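Long-range contact in Two-component system sensor histidine kinase (Bacteroides thetaiotaomicron, PDB 3OTT), which probably senses a saccharide through its extracellular propeller and beta-sandwich part and relays the signal across the membrane to its own histidine kinase: residues Y669-L681 against L705-L717. Residues are numbered along the deposited sequence; the frame is centred on the assembly and turned at random.
Sequences YDQNNLSFELSDL and LKSNINRITYSNL
In the beta-sandwich of the Y_Y_Y domain, which follows the propellers of this sensor, strands 674-679 and 711-714 pair antiparallel, the second at the edge of its sheet. Leu674 with Tyr714 and Phe676 with Ile712 are hydrogen-bonded pairs, the bond from Ile712 N to Phe676 O measuring 2.7 Å. On the face bearing Leu674 and Phe676, the side chains turn to the sandwich interior, where Phe676 meets Leu724 and Ile712 meets Ile726 of strand 720-728. Leu678 CD2 lies 3.7 Å from Ile712 CD1, the two side chains crossing at about a right angle, and meets Leu705 CD1 tip to tip. The other face carries a salt bridge, Arg711 NH2 to Glu677 OE2 at 2.9 Å, with the carboxylate and guanidinium planes 42° apart. Arg711 swings CG away from its backbone N (chi1 170°) and bends at chi3, which carries its CD past Ser675 CB; Tyr642 adds a cation-pi contact to it and a hydrogen bond to Glu677 OE2. A methionine in place of Arg711 would probably leave the Glu677 carboxylate without its countercharge. Beyond the bridged pairs, side-chain amides extend the bonding. Asn673 OD1 accepts from Asn716 N, 2.8 Å away and above the carbonyl plane. Asn672 ND2 gives to Leu717 O at 2.9 Å. At the opposite end Asn710 ND2 donates to Leu678 O at 3.0 Å, the acceptor lying in the amide plane.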
ATOM      1  N   TYR B 669     -41.687 -28.596   5.496  1.00 29.60           N
ATOM      2  CA  TYR B 669     -41.802 -30.008   5.196  1.00 28.52           C
ATOM      3  C   TYR B 669     -42.015 -30.260   3.705  1.00 27.94           C
ATOM      4  O   TYR B 669     -41.466 -31.193   3.160  1.00 27.39           O
ATOM      5  CB  TYR B 669     -42.929 -30.666   6.062  1.00 30.52           C
ATOM      6  CG  TYR B 669     -44.330 -30.516   5.481  1.00 31.04           C
ATOM      7  CD1 TYR B 669     -44.977 -29.284   5.518  1.00 32.48           C
ATOM      8  CD2 TYR B 669     -44.971 -31.582   4.851  1.00 31.41           C
ATOM      9  CE1 TYR B 669     -46.220 -29.110   4.960  1.00 36.33           C
ATOM     10  CE2 TYR B 669     -46.237 -31.435   4.292  1.00 33.90           C
ATOM     11  CZ  TYR B 669     -46.855 -30.188   4.362  1.00 39.24           C
ATOM     12  OH  TYR B 669     -48.115 -29.971   3.841  1.00 45.09           O
ATOM     13  N   ASP B 670     -42.796 -29.427   3.038  1.00 29.32           N
ATOM     14  CA  ASP B 670     -43.062 -29.592   1.595  1.00 30.48           C
ATOM     15  C   ASP B 670     -42.109 -28.837   0.650  1.00 28.39           C
ATOM     16  O   ASP B 670     -42.316 -28.795  -0.566  1.00 29.13           O
ATOM     17  CB  ASP B 670     -44.509 -29.240   1.251  1.00 32.97           C
ATOM     18  CG  ASP B 670     -44.888 -27.823   1.673  1.00 37.61           C
ATOM     19  OD1 ASP B 670     -44.202 -27.234   2.547  1.00 42.48           O
ATOM     20  OD2 ASP B 670     -45.899 -27.306   1.158  1.00 43.34           O
ATOM     21  N   GLN B 671     -41.058 -28.261   1.215  1.00 26.79           N
ATOM     22  CA  GLN B 671     -39.981 -27.688   0.443  1.00 23.64           C
ATOM     23  C   GLN B 671     -38.830 -28.672   0.546  1.00 22.46           C
ATOM     24  O   GLN B 671     -37.734 -28.339   1.022  1.00 21.32           O
ATOM     25  CB  GLN B 671     -39.613 -26.300   1.014  1.00 23.26           C
ATOM     26  CG  GLN B 671     -40.764 -25.293   0.891  1.00 22.01           C
ATOM     27  CD  GLN B 671     -40.446 -23.896   1.428  1.00 22.51           C
ATOM     28  OE1 GLN B 671     -39.958 -23.730   2.535  1.00 21.91           O
ATOM     29  NE2 GLN B 671     -40.783 -22.891   0.657  1.00 25.86           N
ATOM     30  N   ASN B 672     -39.072 -29.894   0.104  1.00 22.05           N
ATOM     31  CA  ASN B 672     -38.095 -30.954   0.356  1.00 23.12           C
ATOM     32  C   ASN B 672     -37.531 -31.589  -0.923  1.00 23.46           C
ATOM     33  O   ASN B 672     -36.883 -32.655  -0.863  1.00 24.18           O
ATOM     34  CB  ASN B 672     -38.722 -32.046   1.281  1.00 23.61           C
ATOM     35  CG  ASN B 672     -39.945 -32.678   0.658  1.00 20.79           C
ATOM     36  OD1 ASN B 672     -40.643 -32.043  -0.107  1.00 18.50           O
ATOM     37  ND2 ASN B 672     -40.185 -33.920   0.954  1.00 21.48           N
ATOM     38  N   ASN B 673     -37.809 -30.959  -2.058  1.00 23.10           N
ATOM     39  CA  ASN B 673     -37.235 -31.384  -3.329  1.00 23.99           C
ATOM     40  C   ASN B 673     -36.367 -30.234  -3.826  1.00 23.29           C
ATOM     41  O   ASN B 673     -36.863 -29.240  -4.324  1.00 22.91           O
ATOM     42  CB  ASN B 673     -38.344 -31.813  -4.304  1.00 25.33           C
ATOM     43  CG  ASN B 673     -39.098 -33.099  -3.808  1.00 26.90           C
ATOM     44  OD1 ASN B 673     -38.635 -34.216  -4.006  1.00 23.57           O
ATOM     45  ND2 ASN B 673     -40.263 -32.911  -3.166  1.00 27.46           N
ATOM     46  N   LEU B 674     -35.060 -30.377  -3.602  1.00 23.11           N
ATOM     47  CA  LEU B 674     -34.091 -29.286  -3.624  1.00 21.84           C
ATOM     48  C   LEU B 674     -33.000 -29.441  -4.688  1.00 22.06           C
ATOM     49  O   LEU B 674     -32.509 -30.561  -4.940  1.00 23.27           O
ATOM     50  CB  LEU B 674     -33.407 -29.183  -2.269  1.00 20.95           C
ATOM     51  CG  LEU B 674     -34.289 -29.126  -1.033  1.00 22.22           C
ATOM     52  CD1 LEU B 674     -33.393 -28.927   0.122  1.00 19.51           C
ATOM     53  CD2 LEU B 674     -35.337 -27.967  -1.124  1.00 26.14           C
ATOM     54  N   SER B 675     -32.666 -28.329  -5.346  1.00 21.11           N
ATOM     55  CA  SER B 675     -31.478 -28.291  -6.211  1.00 22.29           C
ATOM     56  C   SER B 675     -30.633 -27.092  -5.889  1.00 20.55           C
ATOM     57  O   SER B 675     -31.124 -26.104  -5.398  1.00 21.01           O
ATOM     58  CB  SER B 675     -31.797 -28.304  -7.696  1.00 22.34           C
ATOM     59  OG  SER B 675     -32.298 -29.539  -8.065  1.00 26.30           O
ATOM     60  N   PHE B 676     -29.360 -27.220  -6.174  1.00 20.02           N
ATOM     61  CA  PHE B 676     -28.333 -26.270  -5.788  1.00 19.58           C
ATOM     62  C   PHE B 676     -27.435 -26.216  -7.014  1.00 20.73           C
ATOM     63  O   PHE B 676     -27.022 -27.291  -7.510  1.00 22.03           O
ATOM     64  CB  PHE B 676     -27.513 -26.824  -4.599  1.00 18.81           C
ATOM     65  CG  PHE B 676     -28.328 -27.039  -3.336  1.00 18.78           C
ATOM     66  CD1 PHE B 676     -28.907 -28.273  -3.059  1.00 18.63           C
ATOM     67  CD2 PHE B 676     -28.553 -26.001  -2.454  1.00 18.65           C
ATOM     68  CE1 PHE B 676     -29.713 -28.477  -1.860  1.00 19.74           C
ATOM     69  CE2 PHE B 676     -29.316 -26.210  -1.276  1.00 22.09           C
ATOM     70  CZ  PHE B 676     -29.908 -27.467  -1.009  1.00 19.55           C
ATOM     71  N   GLU B 677     -27.146 -25.010  -7.509  1.00 19.63           N
ATOM     72  CA  GLU B 677     -26.046 -24.818  -8.451  1.00 20.19           C
ATOM     73  C   GLU B 677     -24.873 -24.276  -7.695  1.00 19.09           C
ATOM     74  O   GLU B 677     -25.032 -23.485  -6.797  1.00 19.08           O
ATOM     75  CB  GLU B 677     -26.415 -23.861  -9.585  1.00 20.37           C
ATOM     76  CG  GLU B 677     -27.430 -24.490 -10.505  1.00 24.78           C
ATOM     77  CD  GLU B 677     -27.964 -23.537 -11.533  1.00 33.15           C
ATOM     78  OE1 GLU B 677     -27.486 -22.374 -11.595  1.00 36.06           O
ATOM     79  OE2 GLU B 677     -28.882 -23.956 -12.270  1.00 38.18           O
ATOM     80  N   LEU B 678     -23.693 -24.667  -8.119  1.00 18.83           N
ATOM     81  CA  LEU B 678     -22.448 -24.325  -7.426  1.00 19.47           C
ATOM     82  C   LEU B 678     -21.494 -23.715  -8.463  1.00 18.68           C
ATOM     83  O   LEU B 678     -21.575 -24.044  -9.649  1.00 19.85           O
ATOM     84  CB  LEU B 678     -21.829 -25.600  -6.789  1.00 18.52           C
ATOM     85  CG  LEU B 678     -21.277 -26.653  -7.758  1.00 22.66           C
ATOM     86  CD1 LEU B 678     -19.783 -26.434  -8.089  1.00 23.38           C
ATOM     87  CD2 LEU B 678     -21.446 -28.022  -7.191  1.00 24.68           C
ATOM     88  N   SER B 679     -20.585 -22.861  -8.043  1.00 18.34           N
ATOM     89  CA  SER B 679     -19.531 -22.433  -8.978  1.00 19.10           C
ATOM     90  C   SER B 679     -18.305 -21.955  -8.220  1.00 19.51           C
ATOM     91  O   SER B 679     -18.431 -21.382  -7.141  1.00 21.67           O
ATOM     92  CB  SER B 679     -20.064 -21.301  -9.873  1.00 19.72           C
ATOM     93  OG  SER B 679     -19.008 -20.691 -10.593  1.00 19.24           O
ATOM     94  N   ASP B 680     -17.128 -22.151  -8.783  1.00 18.98           N
ATOM     95  CA  ASP B 680     -15.928 -21.527  -8.279  1.00 18.26           C
ATOM     96  C   ASP B 680     -15.463 -20.409  -9.255  1.00 17.84           C
ATOM     97  O   ASP B 680     -14.295 -19.998  -9.255  1.00 18.08           O
ATOM     98  CB  ASP B 680     -14.834 -22.565  -8.072  1.00 19.27           C
ATOM     99  CG  ASP B 680     -14.441 -23.335  -9.386  1.00 23.72           C
ATOM    100  OD1 ASP B 680     -15.085 -23.198 -10.481  1.00 23.94           O
ATOM    101  OD2 ASP B 680     -13.465 -24.135  -9.292  1.00 28.28           O
ATOM    102  N   LEU B 681     -16.396 -19.918 -10.063  1.00 16.64           N
ATOM    103  CA  LEU B 681     -16.158 -18.752 -10.976  1.00 16.63           C
ATOM    104  C   LEU B 681     -15.050 -19.055 -11.974  1.00 17.34           C
ATOM    105  O   LEU B 681     -14.054 -18.382 -11.983  1.00 19.01           O
ATOM    106  CB  LEU B 681     -15.789 -17.478 -10.197  1.00 15.55           C
ATOM    107  CG  LEU B 681     -16.691 -16.987  -9.031  1.00 15.10           C
ATOM    108  CD1 LEU B 681     -16.031 -15.682  -8.444  1.00 16.43           C
ATOM    109  CD2 LEU B 681     -18.121 -16.718  -9.391  1.00 11.91           C
ATOM    110  N   LEU B 705     -19.768 -35.505  -9.621  1.00 30.67           N
ATOM    111  CA  LEU B 705     -20.588 -34.758 -10.598  1.00 30.45           C
ATOM    112  C   LEU B 705     -20.373 -35.057 -12.110  1.00 32.87           C
ATOM    113  O   LEU B 705     -21.320 -35.449 -12.831  1.00 34.23           O
ATOM    114  CB  LEU B 705     -20.603 -33.257 -10.287  1.00 27.47           C
ATOM    115  CG  LEU B 705     -21.647 -32.871  -9.228  1.00 26.55           C
ATOM    116  CD1 LEU B 705     -21.483 -31.447  -8.733  1.00 22.18           C
ATOM    117  CD2 LEU B 705     -23.110 -33.110  -9.714  1.00 24.12           C
ATOM    118  N   LYS B 706     -19.165 -34.933 -12.611  1.00 35.08           N
ATOM    119  CA  LYS B 706     -19.026 -34.838 -14.097  1.00 38.25           C
ATOM    120  C   LYS B 706     -18.945 -33.354 -14.391  1.00 37.15           C
ATOM    121  O   LYS B 706     -19.799 -32.568 -13.910  1.00 35.58           O
ATOM    122  CB  LYS B 706     -20.226 -35.436 -14.847  1.00 39.24           C
ATOM    123  CG  LYS B 706     -19.961 -35.780 -16.318  1.00 44.15           C
ATOM    124  CD  LYS B 706     -19.490 -37.248 -16.451  1.00 52.24           C
ATOM    125  CE  LYS B 706     -18.782 -37.540 -17.803  1.00 56.50           C
ATOM    126  NZ  LYS B 706     -17.353 -37.077 -17.836  1.00 57.55           N
ATOM    127  N   SER B 707     -17.901 -32.961 -15.122  1.00 38.54           N
ATOM    128  CA  SER B 707     -17.462 -31.536 -15.071  1.00 38.34           C
ATOM    129  C   SER B 707     -18.435 -30.533 -15.678  1.00 36.77           C
ATOM    130  O   SER B 707     -18.518 -29.372 -15.226  1.00 35.56           O
ATOM    131  CB  SER B 707     -16.026 -31.290 -15.597  1.00 39.66           C
ATOM    132  OG  SER B 707     -15.637 -32.234 -16.585  1.00 45.36           O
ATOM    133  N   ASN B 708     -19.186 -30.952 -16.675  1.00 36.28           N
ATOM    134  CA  ASN B 708     -20.162 -30.012 -17.186  1.00 35.98           C
ATOM    135  C   ASN B 708     -21.360 -29.780 -16.245  1.00 32.70           C
ATOM    136  O   ASN B 708     -22.163 -28.912 -16.483  1.00 32.42           O
ATOM    137  CB  ASN B 708     -20.647 -30.420 -18.572  1.00 38.04           C
ATOM    138  CG  ASN B 708     -21.021 -31.905 -18.656  1.00 43.67           C
ATOM    139  OD1 ASN B 708     -20.472 -32.768 -17.930  1.00 45.20           O
ATOM    140  ND2 ASN B 708     -21.953 -32.216 -19.578  1.00 49.19           N
ATOM    141  N   ILE B 709     -21.502 -30.562 -15.190  1.00 30.90           N
ATOM    142  CA  ILE B 709     -22.730 -30.452 -14.414  1.00 28.87           C
ATOM    143  C   ILE B 709     -22.399 -29.770 -13.138  1.00 25.94           C
ATOM    144  O   ILE B 709     -21.559 -30.256 -12.419  1.00 28.11           O
ATOM    145  CB  ILE B 709     -23.398 -31.841 -14.197  1.00 29.66           C
ATOM    146  CG1 ILE B 709     -23.917 -32.371 -15.529  1.00 32.57           C
ATOM    147  CG2 ILE B 709     -24.583 -31.796 -13.223  1.00 26.08           C
ATOM    148  CD1 ILE B 709     -23.001 -33.343 -16.115  1.00 38.60           C
ATOM    149  N   ASN B 710     -23.033 -28.649 -12.850  1.00 22.32           N
ATOM    150  CA  ASN B 710     -22.756 -27.997 -11.584  1.00 19.75           C
ATOM    151  C   ASN B 710     -24.006 -27.954 -10.734  1.00 19.69           C
ATOM    152  O   ASN B 710     -24.110 -27.111  -9.862  1.00 19.02           O
ATOM    153  CB  ASN B 710     -22.273 -26.570 -11.767  1.00 17.51           C
ATOM    154  CG  ASN B 710     -23.330 -25.700 -12.360  1.00 14.49           C
ATOM    155  OD1 ASN B 710     -24.015 -26.123 -13.250  1.00 14.02           O
ATOM    156  ND2 ASN B 710     -23.471 -24.466 -11.875  1.00 11.83           N
ATOM    157  N   ARG B 711     -24.965 -28.823 -11.019  1.00 20.47           N
ATOM    158  CA  ARG B 711     -26.214 -28.850 -10.256  1.00 21.19           C
ATOM    159  C   ARG B 711     -26.366 -30.121  -9.366  1.00 19.52           C
ATOM    160  O   ARG B 711     -26.186 -31.200  -9.806  1.00 19.60           O
ATOM    161  CB  ARG B 711     -27.444 -28.661 -11.165  1.00 21.03           C
ATOM    162  CG  ARG B 711     -28.723 -28.933 -10.402  1.00 25.58           C
ATOM    163  CD  ARG B 711     -29.954 -28.832 -11.219  1.00 33.73           C
ATOM    164  NE  ARG B 711     -29.969 -27.562 -11.924  1.00 37.73           N
ATOM    165  CZ  ARG B 711     -31.075 -26.963 -12.318  1.00 41.91           C
ATOM    166  NH1 ARG B 711     -32.245 -27.502 -12.011  1.00 40.63           N
ATOM    167  NH2 ARG B 711     -31.000 -25.811 -12.990  1.00 45.50           N
ATOM    168  N   ILE B 712     -26.734 -29.932  -8.127  1.00 18.30           N
ATOM    169  CA  ILE B 712     -26.832 -30.998  -7.163  1.00 18.62           C
ATOM    170  C   ILE B 712     -28.303 -31.133  -6.751  1.00 19.03           C
ATOM    171  O   ILE B 712     -28.904 -30.157  -6.362  1.00 17.62           O
ATOM    172  CB  ILE B 712     -25.983 -30.685  -5.937  1.00 17.85           C
ATOM    173  CG1 ILE B 712     -24.487 -30.795  -6.301  1.00 16.10           C
ATOM    174  CG2 ILE B 712     -26.358 -31.621  -4.705  1.00 16.44           C
ATOM    175  CD1 ILE B 712     -23.563 -30.291  -5.150  1.00 13.80           C
ATOM    176  N   THR B 713     -28.875 -32.334  -6.875  1.00 20.30           N
ATOM    177  CA  THR B 713     -30.296 -32.504  -6.633  1.00 21.85           C
ATOM    178  C   THR B 713     -30.595 -33.621  -5.602  1.00 21.75           C
ATOM    179  O   THR B 713     -30.080 -34.745  -5.699  1.00 22.19           O
ATOM    180  CB  THR B 713     -31.098 -32.667  -7.977  1.00 22.87           C
ATOM    181  OG1 THR B 713     -32.529 -32.682  -7.718  1.00 29.47           O
ATOM    182  CG2 THR B 713     -30.751 -33.997  -8.669  1.00 27.54           C
ATOM    183  N   TYR B 714     -31.439 -33.305  -4.628  1.00 20.19           N
ATOM    184  CA  TYR B 714     -31.952 -34.316  -3.691  1.00 20.18           C
ATOM    185  C   TYR B 714     -33.446 -34.275  -3.715  1.00 20.55           C
ATOM    186  O   TYR B 714     -34.016 -33.213  -3.753  1.00 20.64           O
ATOM    187  CB  TYR B 714     -31.489 -33.997  -2.277  1.00 18.78           C
ATOM    188  CG  TYR B 714     -30.108 -34.450  -2.047  1.00 20.38           C
ATOM    189  CD1 TYR B 714     -29.048 -33.554  -2.189  1.00 19.68           C
ATOM    190  CD2 TYR B 714     -29.816 -35.779  -1.715  1.00 20.45           C
ATOM    191  CE1 TYR B 714     -27.741 -33.935  -2.035  1.00 19.54           C
ATOM    192  CE2 TYR B 714     -28.445 -36.184  -1.529  1.00 22.12           C
ATOM    193  CZ  TYR B 714     -27.433 -35.241  -1.702  1.00 22.36           C
ATOM    194  OH  TYR B 714     -26.095 -35.530  -1.538  1.00 24.01           O
ATOM    195  N   SER B 715     -34.093 -35.429  -3.696  1.00 23.10           N
ATOM    196  CA  SER B 715     -35.582 -35.470  -3.669  1.00 24.40           C
ATOM    197  C   SER B 715     -36.136 -36.172  -2.406  1.00 24.34           C
ATOM    198  O   SER B 715     -35.406 -36.913  -1.731  1.00 23.79           O
ATOM    199  CB  SER B 715     -36.072 -36.132  -4.942  1.00 25.18           C
ATOM    200  OG  SER B 715     -35.694 -37.487  -4.884  1.00 30.86           O
ATOM    201  N   ASN B 716     -37.403 -35.886  -2.063  1.00 25.35           N
ATOM    202  CA  ASN B 716     -38.096 -36.503  -0.941  1.00 25.80           C
ATOM    203  C   ASN B 716     -37.351 -36.501   0.391  1.00 25.89           C
ATOM    204  O   ASN B 716     -37.327 -37.535   1.086  1.00 25.61           O
ATOM    205  CB  ASN B 716     -38.423 -37.965  -1.246  1.00 28.58           C
ATOM    206  CG  ASN B 716     -39.068 -38.154  -2.563  1.00 30.22           C
ATOM    207  OD1 ASN B 716     -38.574 -38.926  -3.387  1.00 33.78           O
ATOM    208  ND2 ASN B 716     -40.193 -37.479  -2.781  1.00 31.06           N
ATOM    209  N   LEU B 717     -36.770 -35.366   0.777  1.00 24.29           N
ATOM    210  CA  LEU B 717     -36.134 -35.328   2.053  1.00 24.53           C
ATOM    211  C   LEU B 717     -37.182 -35.323   3.142  1.00 26.76           C
ATOM    212  O   LEU B 717     -38.216 -34.681   2.988  1.00 26.79           O
ATOM    213  CB  LEU B 717     -35.185 -34.149   2.180  1.00 24.06           C
ATOM    214  CG  LEU B 717     -34.060 -34.195   1.130  1.00 22.80           C
ATOM    215  CD1 LEU B 717     -33.342 -32.882   1.080  1.00 21.82           C
ATOM    216  CD2 LEU B 717     -33.102 -35.316   1.540  1.00 23.41           C
TER
HETATM  217  O   HOH W   1     -40.403 -33.558   4.274  1.00  9.76           O
HETATM  218  O   HOH W   2     -25.057 -22.148 -12.682  1.00  3.74           O